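Local coordinates for protein metallopeptidase containing co-catalytic metalloactive site (Shewanella denitrificans OS217, PDB 3B2Y) that probably acts as a zinc-dependent metallocarboxypeptidase of the M14 family, hydrolysing its substrates at a metal site that holds nickel in this crystal, at residues P67-S72 against E99-S104; G74-E79 against E125-G130; E184-P189 against V221-F226; S245-Q250 against Q258-A263. All coordinates share one frame; numbering follows the deposited sequence.

Contact 1 of 4, residues P67-S72 against E99-S104; sequences PSLLIS and ERVNLS
Ser104 N donates to Leu69 O at 2.7 Å in a nearly straight bond (167° at the hydrogen), and the same carbonyl receives a second, weaker approach from the CA-H of Leu103. The ladder continues on both sides. Asn102 N reaches Pro67 O at 2.8 Å, Leu69 N reaches Asn102 O at 3.0 Å, and Ile71 N reaches Ser104 O. Leu69 thus donates to Asn102 and accepts from Ser104, the register of parallel strands; the strand axes lie 4.7 Å apart and diverge by 19°. They are the two strands of a beta-alpha-beta crossover, strand 68-73 to strand 102-106 by way of helix 81-92, and strand 102-106 is the outermost on this side of the sheet. On the face of Leu69 and Leu103, Leu69 CD1 meets Val101 CG2 at 3.7 Å, the side chains crossing at about a right angle. Leu103 carries CG anti to its backbone N (chi1 -177°), and its CD1 touches Ile71 CD1 at 3.9 Å, under helix 253-271, whose Phe267 and Ile268 pack on this face. On the other face Leu70 CD1 lies 3.7 Å from Ser104 CB, while Ser104 OG bonds to Gln58 and Asn102 ND2 to the carbonyl of Arg63.

Contact 2 of 4, residues G74-E79 against E125-G130; sequences GFHGEE and ENPNRG. With NI (nickel (II) ion), chain C.
His76 carries CG anti to its carbonyl carbon (chi1 -64°) and Asn126 carries CG anti to its backbone N (chi1 -173°), which places both CG atoms where ring and amide can meet. His76 NE2 donates to Asn126 OD1 at 2.7 Å, the oxygen lying in the ring plane while the amide plane stands 64° from it. From the opposite face of that amide, Asn128 N also donates to Asn126 OD1, at 3.0 Å, closing an Asx turn; one oxygen therefore ties the histidine to the loop. The other ring nitrogen, His76 ND1, binds nickel at 2.2 Å, and Glu79 grips the ion with OE1 at 2.1 Å and OE2 at 2.2 Å. This is the HxxE arrangement of M14 peptidases, completed by His170, with Asn126 as a second-shell residue. An alanine in place of Asn126 would probably leave His76 NE2 without this acceptor, the imidazole less firmly held against rotation about CB-CG, and the Asx turn undone. Beside the histidine, Asn128 OD1 sits over the Phe75 ring near its rim, 3.9 Å from CD2, and Pro127 CG packs 3.4 Å from Phe75 O. Phe75 also touches Leu151 of helix 146-152 and meets the ring of Phe230, whose backbone N bonds Asn128 OD1 at the start of helix 230-236; His170 of strand 165-172 touches both Phe75 and Asn128.

Contact 3 of 4, residues E184-P189 against V221-F226; sequences EPTQTP and VIFNHF
Phe223 leaves its strand with CG anti to the backbone N (chi1 -172°) and drives its ring into the bend of the 184-189 loop. CB already touches Pro189 CG at 4.1 Å, and CG and CD1 stay above the same proline. Pro189 CG lies 3.9 Å from the ring centroid and 19° off the normal, a CH-pi contact over the face. Farther out, CE1 meets Pro189 CA at 3.7 Å, with Glu184 N and CG nearby. CE2 points at two carbonyls close to the ring plane, Gln187 O at 3.3 Å and Thr186 O at 3.5 Å. At the tip, CZ comes against Thr188 O, which also accepts from Thr186 OG1, so the loop is braced internally where the ring enters it. The opposite ring face has Asn224 CG over its centre, making a sandwich of proline, ring and amide. That amide is itself held to the loop: ND2 donates to Glu184 O at 3.1 Å, almost in its own plane, and OD1 takes a weak bond from Glu184 N at 3.2 Å. An alanine at Phe223 would probably open a gap between Pro189 and the Asn224 amide, leaving the loop carbonyls without the ring edge they face. Glu184 OE2 turns elsewhere, to Ser193 OG and Gly190 N by helix 191-201. Strand 221-223 is the sheet's outermost on this side, and here an aromatic ring with carbonyls near its edge, where the ring hydrogens are probably slightly positive, and a CH-pi partner on its face, together with one side-chain amide, joins edge strand to surface loop.

Contact 4 of 4, residues S245-Q250 against Q258-A263; sequences SETPGQ and QANSAA
Direct hydrogen bonding between strand and helix rests on Thr247 and Asn260: ND2 donates to Thr247 OG1 at 3.1 Å, with a moderately bent angle of 142° at the hydrogen. Thr247 OG1 stands between its backbone N and carbonyl carbon (chi1 51°), and it also bonds Glu171 OE1, while Asn260 ND2 has a further acceptor in Arg256 O of its own helix. A water-mediated link runs alongside. Water 4 donates to Asn260 OD1 at 2.7 Å and accepts from Ser245 OG at a short 2.5 Å, joining two groups whose oxygens are 4.3 Å apart. Apolar contact is lighter: Thr247 CG2 rests 3.9 Å from Ala259 CB. Small residues on both surfaces let helix 253-271 lie along strand 242-248, with the segment axes 9.3 Å apart and antiparallel within about 20°. The side chain of Glu246, the predicted proton donor/acceptor, starts out away from the helix and lies on the other side of the sheet, touching His170 and Tyr181. Both ends of the Asn260 amide are therefore used, ND2 directly and OD1 through water, which probably fixes the amide's orientation and gives both its polar atoms partners in a buried interface, on the side of the strand turned from the predicted catalytic glutamate.

How the contacts relate
Contacts 1, 2 and 4 are buried, whereas contact 3 lies at the surface. Contacts 1 and 3 involve the two outermost strands of the same six-stranded sheet, their centres about 22 Å apart, and contact 4 sets a helix against an inner strand of it. That helix, 253-271, also packs on Leu69, Ile71 and Leu103 of contact 1. Contact 2 takes over where the first strand of contact 1 ends, and it alone binds metal; its nearest atoms to contact 4 are about 5 Å away. Backbone ladder and aliphatic packing dominate contact 1, a metal-bound histidine and amide contact 2, an aromatic ring among carbonyls contact 3, and amide, hydroxyl and water contact 4.

Contact 1 of 4, residues P67-S72 against E99-S104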
loop_
_atom_site.group_PDB
_atom_site.type_symbol
_atom_site.label_atom_id
_atom_site.label_comp_id
_atom_site.label_asym_id
_atom_site.label_seq_id
_atom_site.Cartn_x
_atom_site.Cartn_y
_atom_site.Cartn_z
ATOM N N PRO A 67 -14.430 10.172 -8.123
ATOM C CA PRO A 67 -14.206 9.339 -6.970
ATOM C C PRO A 67 -12.880 9.664 -6.280
ATOM O O PRO A 67 -11.933 10.164 -6.903
ATOM C CB PRO A 67 -14.214 7.919 -7.551
ATOM C CG PRO A 67 -13.818 8.100 -9.001
ATOM C CD PRO A 67 -14.393 9.405 -9.384
ATOM N N SER A 68 -12.824 9.368 -4.995
ATOM C CA SER A 68 -11.637 9.626 -4.195
ATOM C C SER A 68 -11.073 8.282 -3.780
ATOM O O SER A 68 -11.731 7.504 -3.116
ATOM C CB SER A 68 -11.958 10.455 -2.952
ATOM O OG SER A 68 -12.421 11.770 -3.282
ATOM N N LEU A 69 -9.829 8.051 -4.183
ATOM C CA LEU A 69 -9.158 6.786 -3.968
ATOM C C LEU A 69 -7.820 7.116 -3.312
ATOM O O LEU A 69 -7.216 8.178 -3.600
ATOM C CB LEU A 69 -8.874 6.033 -5.253
ATOM C CG LEU A 69 -10.005 5.723 -6.208
ATOM C CD1 LEU A 69 -9.400 5.003 -7.433
ATOM C CD2 LEU A 69 -11.107 4.913 -5.564
ATOM N N LEU A 70 -7.429 6.241 -2.425
ATOM C CA LEU A 70 -6.180 6.270 -1.717
ATOM C C LEU A 70 -5.400 4.999 -2.012
ATOM O O LEU A 70 -5.922 3.910 -1.892
ATOM C CB LEU A 70 -6.447 6.427 -0.223
ATOM C CG LEU A 70 -5.219 6.414 0.708
ATOM C CD1 LEU A 70 -4.300 7.605 0.378
ATOM C CD2 LEU A 70 -5.691 6.439 2.189
ATOM N N ILE A 71 -4.103 5.119 -2.286
ATOM C CA ILE A 71 -3.195 3.978 -2.333
ATOM C C ILE A 71 -2.059 4.280 -1.338
ATOM O O ILE A 71 -1.539 5.410 -1.289
ATOM C CB ILE A 71 -2.548 3.766 -3.747
ATOM C CG1 ILE A 71 -3.619 3.590 -4.814
ATOM C CG2 ILE A 71 -1.639 2.529 -3.786
ATOM C CD1 ILE A 71 -3.039 3.729 -6.244
ATOM N N SER A 72 -1.810 3.304 -0.473
ATOM C CA SER A 72 -0.796 3.408 0.532
ATOM C C SER A 72 0.143 2.210 0.490
ATOM O O SER A 72 -0.186 1.123 0.023
ATOM C CB SER A 72 -1.434 3.515 1.918
ATOM O OG SER A 72 -2.203 2.339 2.202
ATOM N N GLU A 99 -7.905 13.954 -14.017
ATOM C CA GLU A 99 -9.191 14.509 -14.461
ATOM C C GLU A 99 -10.368 13.600 -14.194
ATOM O O GLU A 99 -11.502 14.051 -14.261
ATOM C CB GLU A 99 -9.174 14.822 -15.961
ATOM C CG GLU A 99 -8.089 15.835 -16.303
ATOM C CD GLU A 99 -8.047 16.194 -17.788
ATOM O OE1 GLU A 99 -9.054 15.977 -18.496
ATOM O OE2 GLU A 99 -6.985 16.682 -18.223
ATOM N N ARG A 100 -10.125 12.315 -13.929
ATOM C CA ARG A 100 -11.239 11.421 -13.666
ATOM C C ARG A 100 -11.273 10.847 -12.273
ATOM O O ARG A 100 -12.252 10.208 -11.916
ATOM C CB ARG A 100 -11.351 10.341 -14.736
ATOM C CG ARG A 100 -10.488 9.162 -14.620
ATOM C CD ARG A 100 -10.979 8.116 -15.644
ATOM N NE ARG A 100 -10.227 6.888 -15.452
ATOM C CZ ARG A 100 -8.973 6.708 -15.857
ATOM N NH1 ARG A 100 -8.350 7.633 -16.582
ATOM N NH2 ARG A 100 -8.360 5.569 -15.601
ATOM N N VAL A 101 -10.251 11.142 -11.464
ATOM C CA VAL A 101 -10.167 10.601 -10.109
ATOM C C VAL A 101 -9.384 11.517 -9.188
ATOM O O VAL A 101 -8.369 12.123 -9.589
ATOM C CB VAL A 101 -9.599 9.151 -10.137
ATOM C CG1 VAL A 101 -8.175 9.156 -10.664
ATOM C CG2 VAL A 101 -9.677 8.449 -8.731
ATOM N N ASN A 102 -9.847 11.645 -7.950
ATOM C CA ASN A 102 -9.030 12.307 -6.916
ATOM C C ASN A 102 -8.153 11.227 -6.334
ATOM O O ASN A 102 -8.592 10.469 -5.497
ATOM C CB ASN A 102 -9.920 12.932 -5.858
ATOM C CG ASN A 102 -10.850 13.961 -6.419
ATOM O OD1 ASN A 102 -10.420 14.861 -7.156
ATOM N ND2 ASN A 102 -12.135 13.881 -6.031
ATOM N N LEU A 103 -6.955 11.066 -6.855
ATOM C CA LEU A 103 -6.082 9.967 -6.380
ATOM C C LEU A 103 -5.157 10.538 -5.319
ATOM O O LEU A 103 -4.536 11.589 -5.521
ATOM C CB LEU A 103 -5.296 9.309 -7.513
ATOM C CG LEU A 103 -4.386 8.093 -7.183
ATOM C CD1 LEU A 103 -5.186 6.988 -6.466
ATOM C CD2 LEU A 103 -3.794 7.495 -8.426
ATOM N N SER A 104 -5.178 9.898 -4.159
ATOM C CA SER A 104 -4.254 10.230 -3.066
ATOM C C SER A 104 -3.257 9.111 -2.883
ATOM O O SER A 104 -3.588 7.964 -3.090
ATOM C CB SER A 104 -5.082 10.512 -1.841
ATOM O OG SER A 104 -5.908 11.693 -2.044
HETATM O O HOH W 1 -14.502 12.617 -4.214
#

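Contact 2 of 4, residues G74-E79 against E125-G130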
loop_
_atom_site.group_PDB
_atom_site.type_symbol
_atom_site.label_atom_id
_atom_site.label_comp_id
_atom_site.label_asym_id
_atom_site.label_seq_id
_atom_site.Cartn_x
_atom_site.Cartn_y
_atom_site.Cartn_z
ATOM N N GLY A 74 4.310 0.817 2.280
ATOM C CA GLY A 74 5.470 1.036 3.163
ATOM C C GLY A 74 5.131 1.135 4.637
ATOM O O GLY A 74 5.789 1.832 5.354
ATOM N N PHE A 75 4.124 0.386 5.100
ATOM C CA PHE A 75 3.889 0.274 6.548
ATOM C C PHE A 75 4.958 -0.661 7.177
ATOM O O PHE A 75 5.289 -0.498 8.348
ATOM C CB PHE A 75 2.493 -0.326 6.817
ATOM C CG PHE A 75 1.383 0.675 6.699
ATOM C CD1 PHE A 75 0.836 1.004 5.468
ATOM C CD2 PHE A 75 0.924 1.328 7.832
ATOM C CE1 PHE A 75 -0.157 1.999 5.385
ATOM C CE2 PHE A 75 -0.097 2.287 7.763
ATOM C CZ PHE A 75 -0.610 2.648 6.560
ATOM N N HIS A 76 5.395 -1.696 6.418
ATOM C CA HIS A 76 6.316 -2.704 6.913
ATOM C C HIS A 76 7.591 -2.620 6.101
ATOM O O HIS A 76 7.578 -2.713 4.872
ATOM C CB HIS A 76 5.686 -4.084 6.870
ATOM C CG HIS A 76 4.504 -4.221 7.770
ATOM N ND1 HIS A 76 3.351 -4.842 7.387
ATOM C CD2 HIS A 76 4.280 -3.768 9.032
ATOM C CE1 HIS A 76 2.478 -4.823 8.380
ATOM N NE2 HIS A 76 3.013 -4.175 9.390
ATOM N N GLY A 77 8.700 -2.389 6.779
ATOM C CA GLY A 77 9.921 -2.077 6.069
ATOM C C GLY A 77 10.566 -3.176 5.280
ATOM O O GLY A 77 11.320 -2.913 4.359
ATOM N N GLU A 78 10.261 -4.415 5.617
ATOM C CA GLU A 78 10.747 -5.558 4.826
ATOM C C GLU A 78 9.918 -5.713 3.520
ATOM O O GLU A 78 10.291 -6.490 2.652
ATOM C CB GLU A 78 10.768 -6.851 5.657
ATOM C CG GLU A 78 9.531 -7.733 5.768
ATOM C CD GLU A 78 8.470 -7.168 6.659
ATOM O OE1 GLU A 78 8.486 -5.938 6.827
ATOM O OE2 GLU A 78 7.593 -7.925 7.164
ATOM N N GLU A 79 8.789 -5.005 3.426
ATOM C CA GLU A 79 7.855 -5.123 2.289
ATOM C C GLU A 79 8.123 -4.061 1.221
ATOM O O GLU A 79 7.240 -3.328 0.819
ATOM C CB GLU A 79 6.420 -5.040 2.832
ATOM C CG GLU A 79 6.166 -6.214 3.780
ATOM C CD GLU A 79 4.784 -6.225 4.462
ATOM O OE1 GLU A 79 3.925 -5.425 4.058
ATOM O OE2 GLU A 79 4.639 -7.007 5.468
ATOM N N GLU A 125 7.917 -0.952 16.935
ATOM C CA GLU A 125 6.444 -0.954 16.845
ATOM C C GLU A 125 6.021 -1.334 15.419
ATOM O O GLU A 125 6.657 -0.910 14.457
ATOM C CB GLU A 125 5.885 0.480 17.128
ATOM C CG GLU A 125 6.346 1.175 18.465
ATOM C CD GLU A 125 5.923 2.688 18.540
ATOM O OE1 GLU A 125 6.152 3.449 17.551
ATOM O OE2 GLU A 125 5.311 3.075 19.576
ATOM N N ASN A 126 4.896 -2.037 15.317
ATOM C CA ASN A 126 4.223 -2.342 14.044
ATOM C C ASN A 126 3.280 -1.158 13.631
ATOM O O ASN A 126 2.206 -0.969 14.256
ATOM C CB ASN A 126 3.395 -3.590 14.209
ATOM C CG ASN A 126 2.778 -4.084 12.902
ATOM O OD1 ASN A 126 2.650 -3.361 11.916
ATOM N ND2 ASN A 126 2.418 -5.373 12.897
ATOM N N PRO A 127 3.654 -0.369 12.604
ATOM C CA PRO A 127 2.827 0.751 12.171
ATOM C C PRO A 127 1.415 0.387 11.612
ATOM O O PRO A 127 0.587 1.270 11.455
ATOM C CB PRO A 127 3.679 1.398 11.070
ATOM C CG PRO A 127 5.080 1.003 11.414
ATOM C CD PRO A 127 4.866 -0.437 11.774
ATOM N N ASN A 128 1.156 -0.874 11.287
ATOM C CA ASN A 128 -0.148 -1.239 10.770
ATOM C C ASN A 128 -1.048 -1.864 11.815
ATOM O O ASN A 128 -1.882 -2.719 11.526
ATOM C CB ASN A 128 0.017 -2.160 9.571
ATOM C CG ASN A 128 -1.210 -2.173 8.681
ATOM O OD1 ASN A 128 -1.949 -1.179 8.606
ATOM N ND2 ASN A 128 -1.522 -3.354 8.149
ATOM N N ARG A 129 -0.834 -1.498 13.055
ATOM C CA ARG A 129 -1.710 -2.018 14.094
ATOM C C ARG A 129 -2.295 -0.927 14.950
ATOM O O ARG A 129 -1.783 0.135 15.017
ATOM C CB ARG A 129 -0.976 -3.015 15.000
ATOM C CG ARG A 129 -0.422 -4.202 14.277
ATOM C CD ARG A 129 -0.547 -5.480 15.077
ATOM N NE ARG A 129 -0.479 -6.658 14.209
ATOM C CZ ARG A 129 -0.115 -7.875 14.610
ATOM N NH1 ARG A 129 0.226 -8.085 15.886
ATOM N NH2 ARG A 129 -0.091 -8.889 13.734
ATOM N N GLY A 130 -3.378 -1.229 15.637
ATOM C CA GLY A 130 -3.909 -0.308 16.620
ATOM C C GLY A 130 -4.911 0.720 16.157
ATOM O O GLY A 130 -5.246 1.636 16.956
HETATM NI NI NI C . 2.676 -6.011 5.627
HETATM O O HOH W 2 2.166 -8.133 4.898
HETATM O O HOH W 3 1.659 -7.050 6.711
#

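Contact 3 of 4, residues E184-P189 against V221-F226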
loop_
_atom_site.group_PDB
_atom_site.type_symbol
_atom_site.label_atom_id
_atom_site.label_comp_id
_atom_site.label_asym_id
_atom_site.label_seq_id
_atom_site.Cartn_x
_atom_site.Cartn_y
_atom_site.Cartn_z
ATOM N N GLU A 184 -15.744 -5.679 0.935
ATOM C CA GLU A 184 -16.859 -5.116 0.168
ATOM C C GLU A 184 -18.102 -5.217 1.029
ATOM O O GLU A 184 -18.207 -6.137 1.860
ATOM C CB GLU A 184 -17.107 -5.884 -1.147
ATOM C CG GLU A 184 -15.843 -6.013 -2.022
ATOM C CD GLU A 184 -16.132 -6.510 -3.433
ATOM O OE1 GLU A 184 -17.197 -6.171 -3.997
ATOM O OE2 GLU A 184 -15.292 -7.253 -3.985
ATOM N N PRO A 185 -19.079 -4.321 0.811
ATOM C CA PRO A 185 -20.341 -4.407 1.553
ATOM C C PRO A 185 -21.305 -5.410 0.909
ATOM O O PRO A 185 -22.408 -5.050 0.525
ATOM C CB PRO A 185 -20.880 -2.975 1.465
ATOM C CG PRO A 185 -20.458 -2.530 0.097
ATOM C CD PRO A 185 -19.085 -3.188 -0.124
ATOM N N THR A 186 -20.874 -6.662 0.821
ATOM C CA THR A 186 -21.612 -7.733 0.180
ATOM C C THR A 186 -21.238 -9.003 0.936
ATOM O O THR A 186 -20.240 -9.006 1.675
ATOM C CB THR A 186 -21.252 -7.873 -1.354
ATOM O OG1 THR A 186 -19.865 -8.188 -1.522
ATOM C CG2 THR A 186 -21.565 -6.592 -2.124
ATOM N N GLN A 187 -22.023 -10.061 0.731
ATOM C CA GLN A 187 -21.790 -11.391 1.334
ATOM C C GLN A 187 -20.542 -12.056 0.816
ATOM O O GLN A 187 -19.756 -12.635 1.586
ATOM C CB GLN A 187 -22.960 -12.355 1.013
ATOM C CG GLN A 187 -24.276 -11.968 1.607
ATOM C CD GLN A 187 -24.089 -11.264 2.909
ATOM O OE1 GLN A 187 -23.603 -11.848 3.884
ATOM N NE2 GLN A 187 -24.419 -9.973 2.929
ATOM N N THR A 188 -20.390 -11.967 -0.501
ATOM C CA THR A 188 -19.416 -12.725 -1.270
ATOM C C THR A 188 -18.537 -11.726 -2.011
ATOM O O THR A 188 -18.980 -10.614 -2.290
ATOM C CB THR A 188 -20.166 -13.681 -2.265
ATOM O OG1 THR A 188 -20.566 -14.869 -1.565
ATOM C CG2 THR A 188 -19.310 -14.099 -3.472
ATOM N N PRO A 189 -17.262 -12.079 -2.279
ATOM C CA PRO A 189 -16.413 -11.170 -3.041
ATOM C C PRO A 189 -16.993 -10.938 -4.416
ATOM O O PRO A 189 -17.526 -11.884 -5.004
ATOM C CB PRO A 189 -15.104 -11.947 -3.167
ATOM C CG PRO A 189 -15.127 -12.901 -2.059
ATOM C CD PRO A 189 -16.525 -13.281 -1.862
ATOM N N VAL A 221 -8.141 -15.058 -1.969
ATOM C CA VAL A 221 -8.818 -13.927 -1.362
ATOM C C VAL A 221 -9.091 -14.244 0.101
ATOM O O VAL A 221 -9.452 -15.389 0.428
ATOM C CB VAL A 221 -10.130 -13.617 -2.102
ATOM C CG1 VAL A 221 -10.904 -12.508 -1.390
ATOM C CG2 VAL A 221 -9.806 -13.181 -3.542
ATOM N N ILE A 222 -8.798 -13.276 0.978
ATOM C CA ILE A 222 -9.303 -13.281 2.359
ATOM C C ILE A 222 -10.339 -12.160 2.458
ATOM O O ILE A 222 -10.001 -10.994 2.264
ATOM C CB ILE A 222 -8.155 -13.045 3.364
ATOM C CG1 ILE A 222 -7.212 -14.248 3.399
ATOM C CG2 ILE A 222 -8.687 -12.714 4.785
ATOM C CD1 ILE A 222 -5.695 -13.786 3.481
ATOM N N PHE A 223 -11.583 -12.506 2.771
ATOM C CA PHE A 223 -12.670 -11.554 2.601
ATOM C C PHE A 223 -13.284 -11.036 3.915
ATOM O O PHE A 223 -13.734 -11.804 4.759
ATOM C CB PHE A 223 -13.743 -12.209 1.745
ATOM C CG PHE A 223 -14.833 -11.282 1.322
ATOM C CD1 PHE A 223 -14.560 -10.209 0.516
ATOM C CD2 PHE A 223 -16.161 -11.533 1.688
ATOM C CE1 PHE A 223 -15.571 -9.361 0.090
ATOM C CE2 PHE A 223 -17.168 -10.681 1.268
ATOM C CZ PHE A 223 -16.844 -9.581 0.471
ATOM N N ASN A 224 -13.302 -9.715 4.067
ATOM C CA ASN A 224 -13.996 -9.082 5.175
ATOM C C ASN A 224 -13.508 -9.565 6.528
ATOM O O ASN A 224 -14.293 -9.736 7.448
ATOM C CB ASN A 224 -15.514 -9.231 5.058
ATOM C CG ASN A 224 -16.147 -8.171 4.141
ATOM O OD1 ASN A 224 -15.507 -7.199 3.759
ATOM N ND2 ASN A 224 -17.409 -8.353 3.829
ATOM N N HIS A 225 -12.200 -9.741 6.636
ATOM C CA HIS A 225 -11.563 -10.087 7.901
ATOM C C HIS A 225 -11.123 -8.767 8.592
ATOM O O HIS A 225 -10.150 -8.185 8.214
ATOM C CB HIS A 225 -10.339 -10.965 7.627
ATOM C CG HIS A 225 -9.490 -11.227 8.840
ATOM N ND1 HIS A 225 -9.740 -12.267 9.713
ATOM C CD2 HIS A 225 -8.388 -10.584 9.319
ATOM C CE1 HIS A 225 -8.829 -12.257 10.677
ATOM N NE2 HIS A 225 -8.003 -11.239 10.467
ATOM N N PHE A 226 -11.869 -8.327 9.579
ATOM C CA PHE A 226 -11.543 -7.105 10.296
ATOM C C PHE A 226 -10.563 -7.296 11.436
ATOM O O PHE A 226 -10.637 -8.215 12.184
ATOM C CB PHE A 226 -12.777 -6.376 10.748
ATOM C CG PHE A 226 -13.584 -5.818 9.641
ATOM C CD1 PHE A 226 -14.415 -6.611 8.904
ATOM C CD2 PHE A 226 -13.526 -4.480 9.324
ATOM C CE1 PHE A 226 -15.146 -6.100 7.882
ATOM C CE2 PHE A 226 -14.266 -3.991 8.312
ATOM C CZ PHE A 226 -15.078 -4.805 7.597
#

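Contact 4 of 4, residues S245-Q250 against Q258-A263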
loop_
_atom_site.group_PDB
_atom_site.type_symbol
_atom_site.label_atom_id
_atom_site.label_comp_id
_atom_site.label_asym_id
_atom_site.label_seq_id
_atom_site.Cartn_x
_atom_site.Cartn_y
_atom_site.Cartn_z
ATOM N N SER A 245 -3.102 -5.939 -0.987
ATOM C CA SER A 245 -2.426 -6.975 -1.765
ATOM C C SER A 245 -1.221 -7.475 -0.989
ATOM O O SER A 245 -0.573 -6.730 -0.215
ATOM C CB SER A 245 -2.025 -6.461 -3.131
ATOM O OG SER A 245 -1.352 -5.237 -3.035
ATOM N N GLU A 246 -0.894 -8.737 -1.211
ATOM C CA GLU A 246 0.263 -9.360 -0.601
ATOM C C GLU A 246 1.074 -10.063 -1.693
ATOM O O GLU A 246 0.707 -11.201 -2.100
ATOM C CB GLU A 246 -0.190 -10.403 0.414
ATOM C CG GLU A 246 -0.893 -9.834 1.652
ATOM C CD GLU A 246 0.069 -9.278 2.689
ATOM O OE1 GLU A 246 1.303 -9.338 2.477
ATOM O OE2 GLU A 246 -0.425 -8.767 3.723
ATOM N N THR A 247 2.139 -9.409 -2.168
ATOM C CA THR A 247 3.103 -10.078 -3.066
ATOM C C THR A 247 4.104 -10.958 -2.257
ATOM O O THR A 247 4.416 -10.667 -1.082
ATOM C CB THR A 247 3.784 -9.059 -4.015
ATOM O OG1 THR A 247 4.305 -7.957 -3.263
ATOM C CG2 THR A 247 2.765 -8.501 -5.069
ATOM N N PRO A 248 4.582 -12.066 -2.851
ATOM C CA PRO A 248 5.485 -13.002 -2.181
ATOM C C PRO A 248 6.926 -12.504 -2.133
ATOM O O PRO A 248 7.529 -12.266 -3.192
ATOM C CB PRO A 248 5.408 -14.250 -3.058
ATOM C CG PRO A 248 4.912 -13.764 -4.398
ATOM C CD PRO A 248 4.206 -12.502 -4.205
ATOM N N GLY A 249 7.487 -12.392 -0.935
ATOM C CA GLY A 249 8.835 -11.826 -0.786
ATOM C C GLY A 249 9.987 -12.722 -1.217
ATOM O O GLY A 249 11.154 -12.262 -1.356
ATOM N N GLN A 250 9.687 -14.009 -1.387
ATOM C CA GLN A 250 10.689 -14.978 -1.805
ATOM C C GLN A 250 10.827 -15.054 -3.309
ATOM O O GLN A 250 11.559 -15.882 -3.801
ATOM C CB GLN A 250 10.363 -16.364 -1.220
ATOM C CG GLN A 250 10.557 -16.379 0.285
ATOM C CD GLN A 250 11.938 -15.904 0.660
ATOM O OE1 GLN A 250 12.941 -16.505 0.244
ATOM N NE2 GLN A 250 12.011 -14.795 1.409
ATOM N N GLN A 258 6.676 -4.927 -10.363
ATOM C CA GLN A 258 5.742 -4.976 -11.478
ATOM C C GLN A 258 4.334 -5.394 -11.072
ATOM O O GLN A 258 3.369 -4.784 -11.516
ATOM C CB GLN A 258 6.284 -5.871 -12.611
ATOM C CG GLN A 258 7.463 -5.219 -13.316
ATOM C CD GLN A 258 8.261 -6.210 -14.175
ATOM O OE1 GLN A 258 8.294 -7.422 -13.910
ATOM N NE2 GLN A 258 8.887 -5.694 -15.220
ATOM N N ALA A 259 4.219 -6.426 -10.245
ATOM C CA ALA A 259 2.953 -6.924 -9.771
ATOM C C ALA A 259 2.190 -5.882 -8.921
ATOM O O ALA A 259 0.976 -5.718 -9.096
ATOM C CB ALA A 259 3.129 -8.241 -8.992
ATOM N N ASN A 260 2.887 -5.243 -7.997
ATOM C CA ASN A 260 2.337 -4.109 -7.197
ATOM C C ASN A 260 1.792 -2.978 -8.076
ATOM O O ASN A 260 0.644 -2.535 -7.902
ATOM C CB ASN A 260 3.397 -3.575 -6.250
ATOM C CG ASN A 260 3.449 -4.367 -4.941
ATOM O OD1 ASN A 260 2.662 -4.122 -4.030
ATOM N ND2 ASN A 260 4.362 -5.308 -4.848
ATOM N N SER A 261 2.579 -2.587 -9.054
ATOM C CA SER A 261 2.178 -1.561 -10.014
ATOM C C SER A 261 0.923 -1.990 -10.790
ATOM O O SER A 261 0.045 -1.176 -11.033
ATOM C CB SER A 261 3.366 -1.249 -10.953
ATOM O OG SER A 261 3.056 -0.169 -11.827
ATOM N N ALA A 262 0.853 -3.290 -11.146
ATOM C CA ALA A 262 -0.299 -3.891 -11.850
ATOM C C ALA A 262 -1.555 -3.934 -10.998
ATOM O O ALA A 262 -2.619 -3.635 -11.558
ATOM C CB ALA A 262 0.041 -5.308 -12.345
ATOM N N ALA A 263 -1.440 -4.326 -9.708
ATOM C CA ALA A 263 -2.558 -4.219 -8.699
ATOM C C ALA A 263 -3.107 -2.821 -8.617
ATOM O O ALA A 263 -4.337 -2.628 -8.629
ATOM C CB ALA A 263 -2.162 -4.690 -7.318
HETATM O O HOH W 4 1.071 -5.957 -2.762
#